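Local coordinates for endonuclease and methylase LlaGI (Lactococcus lactis, PDB 5FFJ), which recognises a specific DNA sequence, probably methylates adenine there, and probably uses a helicase-like ATPase motor to drive restriction of unmodified DNA, at residues L75-W83 / D143-Y151; G860-N868 / D1114-K1125. All coordinates share one frame; numbering follows the deposited sequence.

How the interactions relate
Interactions 1 and 2 illustrate how a single-chain restriction-modification enzyme divides its labour. Both segments of interaction 1 precede those of interaction 2 in sequence, and the centres of the contacts lie about 64 Å apart. Interaction 1 sits inside one domain, where helix 73-86 packs on strand 144-150 of the seven-stranded parallel sheet of the helicase-like ATPase. Interaction 2 instead bridges two parts: a loop following strand 850-853 of the methylase sheet meets the start of helix 1122-1129 in the specificity region, at the bound DNA. The nearest atoms of interactions 1 and 2 are about 44 Å apart, so motor core and sequence reading are spatially separate here.

Interaction 1 of 2, residues L75-W83 / D143-Y151; sequences LLTQTLRGW and DMLVVFSTY
Phe148 stands edge-on to the face of Trp83 in a T-shaped pair, the six-membered ring of Trp83 and the Phe148 ring lying at 83° with centroids 5.2 Å apart. Over one face of Phe148 sits the backbone of Leu80, whose CA lies 4.0 Å from the ring centroid as a CH-pi contact. This is the helix-on-sheet core of a P-loop NTPase domain: helix 73-86 belongs to the beta-alpha-beta crossover from strand 64-70 to strand 91-96 and runs nearly antiparallel, at 169°, over strand 144-150, which lies between those two in the sheet. Val146 crosses Trp83 at about a right angle, its CG1 3.4 Å from CZ3 of the indole, and Met144 CE comes near the same CZ3 atom, at 4.2 Å. Tyr68 meets both aromatic rings from strand 64-70, and the Trp83 indole makes a weak bond to the backbone of Thr46 in the Walker A sequence. Leu80 has CG trans to its own N (chi1 -176°), which brings CD1 to the same side of the Phe148 ring as Leu80 CA, past its rim, 3.5 Å from Phe148 CD1. An alanine in place of Phe148 would probably leave the Trp83 face without its perpendicular ring and open a gap beneath Leu80. At the other end of the contact, Leu76 CD1 rests on the strand backbone, 3.5 Å from Ser149 N.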
# COMPACT_ATOMS: atom_id res chain seq x y z
N LEU A 75 14.14 -29.86 43.94
CA LEU A 75 14.45 -28.45 43.71
C LEU A 75 14.21 -27.63 44.98
O LEU A 75 14.98 -26.72 45.29
CB LEU A 75 13.60 -27.87 42.57
CG LEU A 75 13.96 -28.16 41.11
CD1 LEU A 75 12.73 -28.00 40.23
CD2 LEU A 75 15.04 -27.20 40.68
N LEU A 76 13.15 -27.96 45.71
CA LEU A 76 12.79 -27.23 46.93
C LEU A 76 13.94 -27.25 47.93
O LEU A 76 14.24 -26.24 48.57
CB LEU A 76 11.54 -27.82 47.58
CG LEU A 76 10.94 -27.01 48.74
CD1 LEU A 76 10.21 -25.78 48.22
CD2 LEU A 76 10.01 -27.86 49.58
N THR A 77 14.58 -28.41 48.06
CA THR A 77 15.68 -28.58 49.00
C THR A 77 16.98 -28.00 48.46
O THR A 77 17.80 -27.49 49.22
CB THR A 77 15.89 -30.07 49.34
OG1 THR A 77 16.20 -30.79 48.14
CG2 THR A 77 14.63 -30.66 49.97
N GLN A 78 17.16 -28.08 47.15
CA GLN A 78 18.36 -27.54 46.51
C GLN A 78 18.40 -26.02 46.60
O GLN A 78 19.48 -25.42 46.65
CB GLN A 78 18.43 -27.98 45.04
CG GLN A 78 18.81 -29.44 44.85
N THR A 79 17.22 -25.40 46.61
CA THR A 79 17.12 -23.95 46.70
C THR A 79 17.19 -23.46 48.14
O THR A 79 17.83 -22.46 48.43
CB THR A 79 15.81 -23.44 46.07
OG1 THR A 79 14.69 -24.11 46.66
CG2 THR A 79 15.81 -23.68 44.56
N LEU A 80 16.52 -24.18 49.04
CA LEU A 80 16.50 -23.81 50.46
C LEU A 80 17.91 -23.79 51.03
O LEU A 80 18.30 -22.86 51.73
CB LEU A 80 15.62 -24.77 51.26
CG LEU A 80 15.43 -24.43 52.74
CD1 LEU A 80 14.09 -23.75 52.98
CD2 LEU A 80 15.57 -25.67 53.61
N ARG A 81 18.67 -24.84 50.74
CA ARG A 81 20.04 -24.97 51.23
C ARG A 81 20.97 -24.00 50.51
O ARG A 81 21.74 -23.28 51.15
CB ARG A 81 20.54 -26.40 51.06
CG ARG A 81 19.72 -27.44 51.80
CD ARG A 81 20.12 -28.85 51.39
NE ARG A 81 19.31 -29.86 52.07
CZ ARG A 81 19.42 -31.17 51.88
NH1 ARG A 81 20.31 -31.64 51.02
NH2 ARG A 81 18.64 -32.01 52.55
N GLY A 82 20.90 -24.00 49.19
CA GLY A 82 21.78 -23.20 48.37
C GLY A 82 21.63 -21.71 48.58
O GLY A 82 22.58 -20.95 48.37
N TRP A 83 20.44 -21.27 48.98
CA TRP A 83 20.21 -19.85 49.24
C TRP A 83 20.95 -19.42 50.50
O TRP A 83 21.64 -18.40 50.49
CB TRP A 83 18.72 -19.54 49.37
CG TRP A 83 18.10 -19.04 48.09
CD1 TRP A 83 18.39 -19.47 46.82
CD2 TRP A 83 17.11 -18.01 47.94
NE1 TRP A 83 17.64 -18.77 45.90
CE2 TRP A 83 16.85 -17.87 46.57
CE3 TRP A 83 16.42 -17.20 48.85
CZ2 TRP A 83 15.93 -16.96 46.07
CZ3 TRP A 83 15.50 -16.28 48.35
CH2 TRP A 83 15.27 -16.17 46.97
N ASP A 143 16.50 -9.89 58.07
CA ASP A 143 16.28 -8.92 57.00
C ASP A 143 15.11 -9.29 56.11
O ASP A 143 14.25 -8.45 55.82
CB ASP A 143 17.55 -8.78 56.16
N MET A 144 15.08 -10.54 55.66
CA MET A 144 14.03 -11.01 54.76
C MET A 144 13.63 -12.46 55.03
O MET A 144 14.46 -13.30 55.39
CB MET A 144 14.47 -10.85 53.30
CG MET A 144 15.40 -11.91 52.77
SD MET A 144 15.85 -11.54 51.06
CE MET A 144 16.78 -13.00 50.61
N LEU A 145 12.34 -12.74 54.84
CA LEU A 145 11.75 -14.05 55.09
C LEU A 145 11.37 -14.72 53.77
O LEU A 145 10.53 -14.22 53.03
CB LEU A 145 10.53 -13.93 56.01
CG LEU A 145 9.55 -15.10 56.16
CD1 LEU A 145 9.98 -16.09 57.23
CD2 LEU A 145 8.16 -14.56 56.45
N VAL A 146 11.99 -15.86 53.51
CA VAL A 146 11.79 -16.59 52.26
C VAL A 146 11.08 -17.91 52.50
O VAL A 146 11.65 -18.85 53.05
CB VAL A 146 13.13 -16.86 51.56
CG1 VAL A 146 12.89 -17.45 50.19
CG2 VAL A 146 13.95 -15.58 51.46
N VAL A 147 9.82 -17.98 52.07
CA VAL A 147 9.03 -19.19 52.17
C VAL A 147 9.14 -20.00 50.89
O VAL A 147 8.59 -19.62 49.85
CB VAL A 147 7.55 -18.86 52.44
CG1 VAL A 147 6.75 -20.14 52.69
CG2 VAL A 147 7.42 -17.92 53.63
N PHE A 148 9.86 -21.12 50.96
CA PHE A 148 9.98 -22.03 49.83
C PHE A 148 8.80 -23.00 49.82
O PHE A 148 8.54 -23.67 50.82
CB PHE A 148 11.30 -22.79 49.88
CG PHE A 148 12.51 -21.92 49.76
CD1 PHE A 148 12.97 -21.19 50.85
CD2 PHE A 148 13.19 -21.82 48.56
CE1 PHE A 148 14.09 -20.38 50.74
CE2 PHE A 148 14.31 -21.01 48.44
CZ PHE A 148 14.76 -20.29 49.54
N SER A 149 8.09 -23.06 48.70
CA SER A 149 6.86 -23.85 48.62
C SER A 149 6.70 -24.60 47.30
O SER A 149 7.23 -24.19 46.27
CB SER A 149 5.64 -22.95 48.83
OG SER A 149 4.44 -23.64 48.56
N THR A 150 5.95 -25.70 47.35
CA THR A 150 5.60 -26.44 46.15
C THR A 150 4.33 -25.86 45.55
O THR A 150 3.47 -25.37 46.27
CB THR A 150 5.39 -27.94 46.45
OG1 THR A 150 4.33 -28.09 47.41
CG2 THR A 150 6.66 -28.56 47.01
N TYR A 151 4.22 -25.92 44.22
CA TYR A 151 3.01 -25.48 43.55
C TYR A 151 1.81 -26.31 43.98
O TYR A 151 0.68 -25.83 43.98
CB TYR A 151 3.16 -25.57 42.03
CG TYR A 151 4.17 -24.62 41.43
CD1 TYR A 151 3.83 -23.31 41.13
CD2 TYR A 151 5.46 -25.04 41.14
CE1 TYR A 151 4.75 -22.44 40.57
CE2 TYR A 151 6.38 -24.18 40.58
CZ TYR A 151 6.03 -22.88 40.30
OH TYR A 151 6.95 -22.03 39.75

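Interaction 2 of 2, residues G860-N868 / D1114-K1125. With nucleotides of chain C.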
# COMPACT_ATOMS: atom_id res chain seq x y z
N GLY A 860 -0.07 10.10 -9.00
CA GLY A 860 -0.58 10.92 -7.91
C GLY A 860 -0.99 10.13 -6.69
O GLY A 860 -0.23 9.28 -6.20
N GLN A 861 -2.20 10.39 -6.19
CA GLN A 861 -2.66 9.80 -4.94
C GLN A 861 -4.19 9.78 -4.82
O GLN A 861 -4.90 9.93 -5.81
CB GLN A 861 -2.07 10.59 -3.76
CG GLN A 861 -2.37 12.10 -3.82
CD GLN A 861 -2.10 12.85 -2.52
OE1 GLN A 861 -2.06 12.25 -1.45
NE2 GLN A 861 -1.91 14.16 -2.62
N SER A 862 -4.67 9.52 -3.61
CA SER A 862 -5.94 10.05 -3.12
C SER A 862 -5.58 11.07 -2.03
O SER A 862 -4.60 10.87 -1.31
CB SER A 862 -6.86 8.94 -2.60
OG SER A 862 -7.34 8.14 -3.67
N ASN A 863 -6.36 12.13 -1.91
CA ASN A 863 -5.84 13.43 -1.45
C ASN A 863 -5.19 13.48 -0.06
O ASN A 863 -4.15 14.12 0.11
CB ASN A 863 -6.97 14.47 -1.47
CG ASN A 863 -6.45 15.88 -1.29
OD1 ASN A 863 -6.67 16.50 -0.25
ND2 ASN A 863 -5.75 16.39 -2.30
N GLU A 864 -5.78 12.81 0.92
CA GLU A 864 -5.39 13.02 2.31
C GLU A 864 -4.19 12.18 2.70
O GLU A 864 -3.72 12.24 3.84
CB GLU A 864 -6.56 12.72 3.25
CG GLU A 864 -7.90 13.13 2.66
CD GLU A 864 -8.79 13.87 3.64
OE1 GLU A 864 -9.75 14.52 3.17
OE2 GLU A 864 -8.55 13.83 4.87
N ASN A 865 -3.70 11.38 1.76
CA ASN A 865 -2.41 10.72 1.92
C ASN A 865 -1.31 11.72 1.58
O ASN A 865 -0.47 11.45 0.72
CB ASN A 865 -2.33 9.47 1.04
CG ASN A 865 -3.57 8.60 1.14
OD1 ASN A 865 -4.24 8.56 2.18
ND2 ASN A 865 -3.89 7.90 0.06
N ASP A 866 -1.33 12.86 2.27
CA ASP A 866 -0.51 14.02 1.94
C ASP A 866 0.96 13.65 1.82
O ASP A 866 1.71 14.26 1.06
CB ASP A 866 -0.67 15.13 3.00
CG ASP A 866 -2.12 15.36 3.40
OD1 ASP A 866 -2.85 16.05 2.66
OD2 ASP A 866 -2.52 14.87 4.48
N ASN A 867 1.36 12.64 2.60
CA ASN A 867 2.72 12.10 2.57
C ASN A 867 3.11 11.74 1.15
O ASN A 867 4.29 11.85 0.77
CB ASN A 867 2.84 10.87 3.48
CG ASN A 867 2.09 11.01 4.81
OD1 ASN A 867 1.09 10.34 5.04
ND2 ASN A 867 2.60 11.86 5.69
N ASN A 868 2.13 11.32 0.36
CA ASN A 868 2.32 10.98 -1.05
C ASN A 868 1.88 12.11 -1.97
O ASN A 868 0.74 12.55 -1.94
CB ASN A 868 1.56 9.70 -1.40
CG ASN A 868 2.05 8.50 -0.61
OD1 ASN A 868 3.16 8.02 -0.81
ND2 ASN A 868 1.21 8.01 0.30
N ASP A 1114 -7.95 13.77 9.38
CA ASP A 1114 -8.79 12.62 9.72
C ASP A 1114 -9.99 12.56 8.78
O ASP A 1114 -10.82 13.46 8.75
CB ASP A 1114 -9.26 12.70 11.18
CG ASP A 1114 -10.16 11.55 11.57
OD1 ASP A 1114 -10.04 10.45 10.97
OD2 ASP A 1114 -10.99 11.73 12.48
N GLU A 1115 -10.07 11.48 8.00
CA GLU A 1115 -11.10 11.37 6.97
C GLU A 1115 -12.48 11.06 7.55
O GLU A 1115 -13.47 11.00 6.81
CB GLU A 1115 -10.70 10.30 5.95
CG GLU A 1115 -10.20 10.89 4.64
CD GLU A 1115 -9.66 9.84 3.69
OE1 GLU A 1115 -9.27 8.75 4.16
OE2 GLU A 1115 -9.61 10.10 2.47
N ARG A 1116 -12.55 10.86 8.86
CA ARG A 1116 -13.83 10.72 9.54
C ARG A 1116 -14.39 12.09 9.92
O ARG A 1116 -15.49 12.20 10.47
CB ARG A 1116 -13.70 9.84 10.78
CG ARG A 1116 -13.33 8.40 10.46
CD ARG A 1116 -13.70 7.44 11.58
NE ARG A 1116 -15.14 7.44 11.85
CZ ARG A 1116 -15.84 6.39 12.28
NH1 ARG A 1116 -15.25 5.22 12.48
NH2 ARG A 1116 -17.14 6.51 12.49
N LYS A 1117 -13.61 13.13 9.64
CA LYS A 1117 -13.96 14.51 9.97
C LYS A 1117 -14.24 15.32 8.71
O LYS A 1117 -15.31 15.90 8.54
CB LYS A 1117 -12.83 15.17 10.76
CG LYS A 1117 -12.60 14.59 12.13
CD LYS A 1117 -13.52 15.24 13.15
CE LYS A 1117 -13.20 14.78 14.56
NZ LYS A 1117 -13.94 15.58 15.57
N ILE A 1118 -13.24 15.33 7.82
CA ILE A 1118 -13.28 16.12 6.59
C ILE A 1118 -12.74 15.30 5.42
O ILE A 1118 -11.82 14.50 5.59
CB ILE A 1118 -12.44 17.43 6.74
CG1 ILE A 1118 -13.23 18.49 7.52
CG2 ILE A 1118 -12.04 18.02 5.38
CD1 ILE A 1118 -12.36 19.39 8.36
N SER A 1119 -13.34 15.49 4.25
CA SER A 1119 -12.76 14.98 3.01
C SER A 1119 -12.13 16.16 2.26
O SER A 1119 -12.79 16.82 1.46
CB SER A 1119 -13.81 14.27 2.15
OG SER A 1119 -13.18 13.50 1.13
N TRP A 1120 -10.86 16.42 2.56
CA TRP A 1120 -10.10 17.47 1.90
C TRP A 1120 -10.02 17.29 0.39
O TRP A 1120 -10.00 16.17 -0.12
CB TRP A 1120 -8.67 17.54 2.47
CG TRP A 1120 -8.61 17.95 3.91
CD1 TRP A 1120 -8.21 17.19 4.97
CD2 TRP A 1120 -8.96 19.23 4.45
NE1 TRP A 1120 -8.29 17.92 6.13
CE2 TRP A 1120 -8.75 19.17 5.84
CE3 TRP A 1120 -9.43 20.42 3.89
CZ2 TRP A 1120 -9.00 20.26 6.68
CZ3 TRP A 1120 -9.68 21.50 4.72
CH2 TRP A 1120 -9.46 21.41 6.10
N SER A 1121 -10.00 18.42 -0.30
CA SER A 1121 -9.69 18.47 -1.72
C SER A 1121 -8.85 19.72 -1.95
O SER A 1121 -8.78 20.58 -1.07
CB SER A 1121 -10.96 18.50 -2.57
OG SER A 1121 -11.66 19.71 -2.37
N ARG A 1122 -8.22 19.82 -3.11
CA ARG A 1122 -7.35 20.96 -3.41
C ARG A 1122 -8.05 22.28 -3.11
O ARG A 1122 -7.55 23.08 -2.32
CB ARG A 1122 -6.91 20.93 -4.88
CG ARG A 1122 -6.09 22.15 -5.28
CD ARG A 1122 -5.42 21.96 -6.63
NE ARG A 1122 -6.39 21.79 -7.71
CZ ARG A 1122 -6.08 21.77 -9.00
NH1 ARG A 1122 -4.82 21.91 -9.39
NH2 ARG A 1122 -7.04 21.61 -9.91
N SER A 1123 -9.20 22.49 -3.73
CA SER A 1123 -9.95 23.73 -3.56
C SER A 1123 -10.29 24.00 -2.10
O SER A 1123 -10.19 25.14 -1.64
CB SER A 1123 -11.23 23.70 -4.40
OG SER A 1123 -12.17 24.64 -3.93
N LEU A 1124 -10.69 22.97 -1.37
CA LEU A 1124 -11.10 23.16 0.02
C LEU A 1124 -9.90 23.57 0.87
O LEU A 1124 -10.05 24.34 1.82
CB LEU A 1124 -11.73 21.88 0.59
CG LEU A 1124 -12.46 22.07 1.92
CD1 LEU A 1124 -13.72 22.89 1.73
CD2 LEU A 1124 -12.78 20.74 2.56
N LYS A 1125 -8.72 23.07 0.53
CA LYS A 1125 -7.50 23.47 1.21
C LYS A 1125 -7.20 24.94 0.93
O LYS A 1125 -6.77 25.67 1.82
CB LYS A 1125 -6.31 22.61 0.77
CG LYS A 1125 -6.39 21.16 1.21
CD LYS A 1125 -5.09 20.42 0.88
CE LYS A 1125 -5.27 18.92 0.96
NZ LYS A 1125 -4.08 18.25 1.54
P DT C 18 -2.58 14.81 -6.51
OP1 DT C 18 -1.41 13.92 -6.67
OP2 DT C 18 -2.75 15.56 -5.25
O5' DT C 18 -2.59 15.85 -7.74
C5' DT C 18 -2.45 15.35 -9.07
C4' DT C 18 -2.78 16.41 -10.10
O4' DT C 18 -4.22 16.50 -10.28
C3' DT C 18 -2.33 17.84 -9.74
O3' DT C 18 -1.59 18.41 -10.82
C2' DT C 18 -3.65 18.58 -9.50
C1' DT C 18 -4.54 17.85 -10.48
N1 DT C 18 -6.02 18.06 -10.31
C2 DT C 18 -6.82 18.11 -11.43
O2 DT C 18 -6.39 17.99 -12.56
N3 DT C 18 -8.15 18.31 -11.18
C4 DT C 18 -8.75 18.46 -9.95
O4 DT C 18 -9.96 18.64 -9.83
C5 DT C 18 -7.86 18.41 -8.81
C7 DT C 18 -8.40 18.56 -7.42
C6 DT C 18 -6.55 18.21 -9.04
P DA C 17 -9.26 13.99 -4.33
OP1 DA C 17 -9.36 13.17 -3.10
OP2 DA C 17 -9.91 15.32 -4.38
O5' DA C 17 -7.72 14.18 -4.72
C5' DA C 17 -6.88 13.03 -4.85
C4' DA C 17 -6.05 13.07 -6.11
O4' DA C 17 -6.92 13.04 -7.27
C3' DA C 17 -5.16 14.30 -6.28
O3' DA C 17 -3.88 13.91 -6.78
C2' DA C 17 -5.93 15.16 -7.27
C1' DA C 17 -6.60 14.11 -8.14
N9 DA C 17 -7.83 14.56 -8.76
C8 DA C 17 -8.88 15.19 -8.16
N7 DA C 17 -9.87 15.45 -8.97
C5 DA C 17 -9.45 14.93 -10.18
C6 DA C 17 -10.06 14.89 -11.44
N6 DA C 17 -11.26 15.40 -11.68
N1 DA C 17 -9.37 14.31 -12.45
C2 DA C 17 -8.16 13.80 -12.19
N3 DA C 17 -7.49 13.79 -11.04
C4 DA C 17 -8.20 14.37 -10.07
P DG C 19 -0.19 19.15 -10.58
OP1 DG C 19 0.77 18.17 -10.05
OP2 DG C 19 -0.46 20.39 -9.82
O5' DG C 19 0.27 19.53 -12.06
C5' DG C 19 0.47 18.50 -13.03
C4' DG C 19 0.20 19.01 -14.43
O4' DG C 19 -1.23 19.12 -14.64
C3' DG C 19 0.78 20.38 -14.75
O3' DG C 19 1.17 20.45 -16.13
C2' DG C 19 -0.38 21.32 -14.42
C1' DG C 19 -1.61 20.48 -14.79
N9 DG C 19 -2.80 20.72 -13.97
C8 DG C 19 -2.86 20.83 -12.60
N7 DG C 19 -4.07 21.02 -12.15
C5 DG C 19 -4.86 21.03 -13.29
C6 DG C 19 -6.26 21.20 -13.43
O6 DG C 19 -7.11 21.38 -12.54
N1 DG C 19 -6.66 21.14 -14.76
C2 DG C 19 -5.81 20.94 -15.83
N2 DG C 19 -6.37 20.92 -17.04
N3 DG C 19 -4.50 20.79 -15.71
C4 DG C 19 -4.09 20.84 -14.42
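Glu1115 lays its CG against the carboxylate of Glu864, 3.4 Å from OE2, in the first of a series of contacts between the methylase loop and the specificity region. The two carboxylates lie near each other, but that of Glu864 is modelled too close to Trp1120 N, so its exact position is uncertain. Farther on, Ile1118 contributes from within its own segment: its CG2 sits over the centre of one face of the Trp1120 indole, 3.4 Å above its plane. Trp1120 turns an edge to Glu864, whose OE2, as doubtfully placed, lies near the ring plane and 3.4 Å from CD1. Ser1121 then takes the N-cap position of helix 1122-1129, its hydroxyl held by Glu1162 and Arg1065. With Arg1122 the chain reaches DNA. Its side chain bends at chi3 (62°), which lays one face of the guanidinium over the thymine of DT18 of chain C, and the group grips the Hoogsteen edge of DG19 of chain C twice, NH1 to N7 at 3.0 Å and NH2 to O6 at 2.6 Å, the classic arginine-guanine fork of the major groove. One turn into the helix, Lys1125 passes near Asn863 and its NZ forms a salt bridge with Asp866 OD1 at 2.8 Å. The loop, which follows the NPPY sequence characteristic of adenine methyltransferases, also meets the backbone of the DNA, through a weak bond from Asn863 N to OP1 of DA17 of chain C. The chemistry thus divides into base-reading by Arg1122, a weak phosphate contact from the loop, and an ion pair, Asp866 with Lys1125, joining the loop to the helix that carries Arg1122, consistent with coupling recognition to methylation.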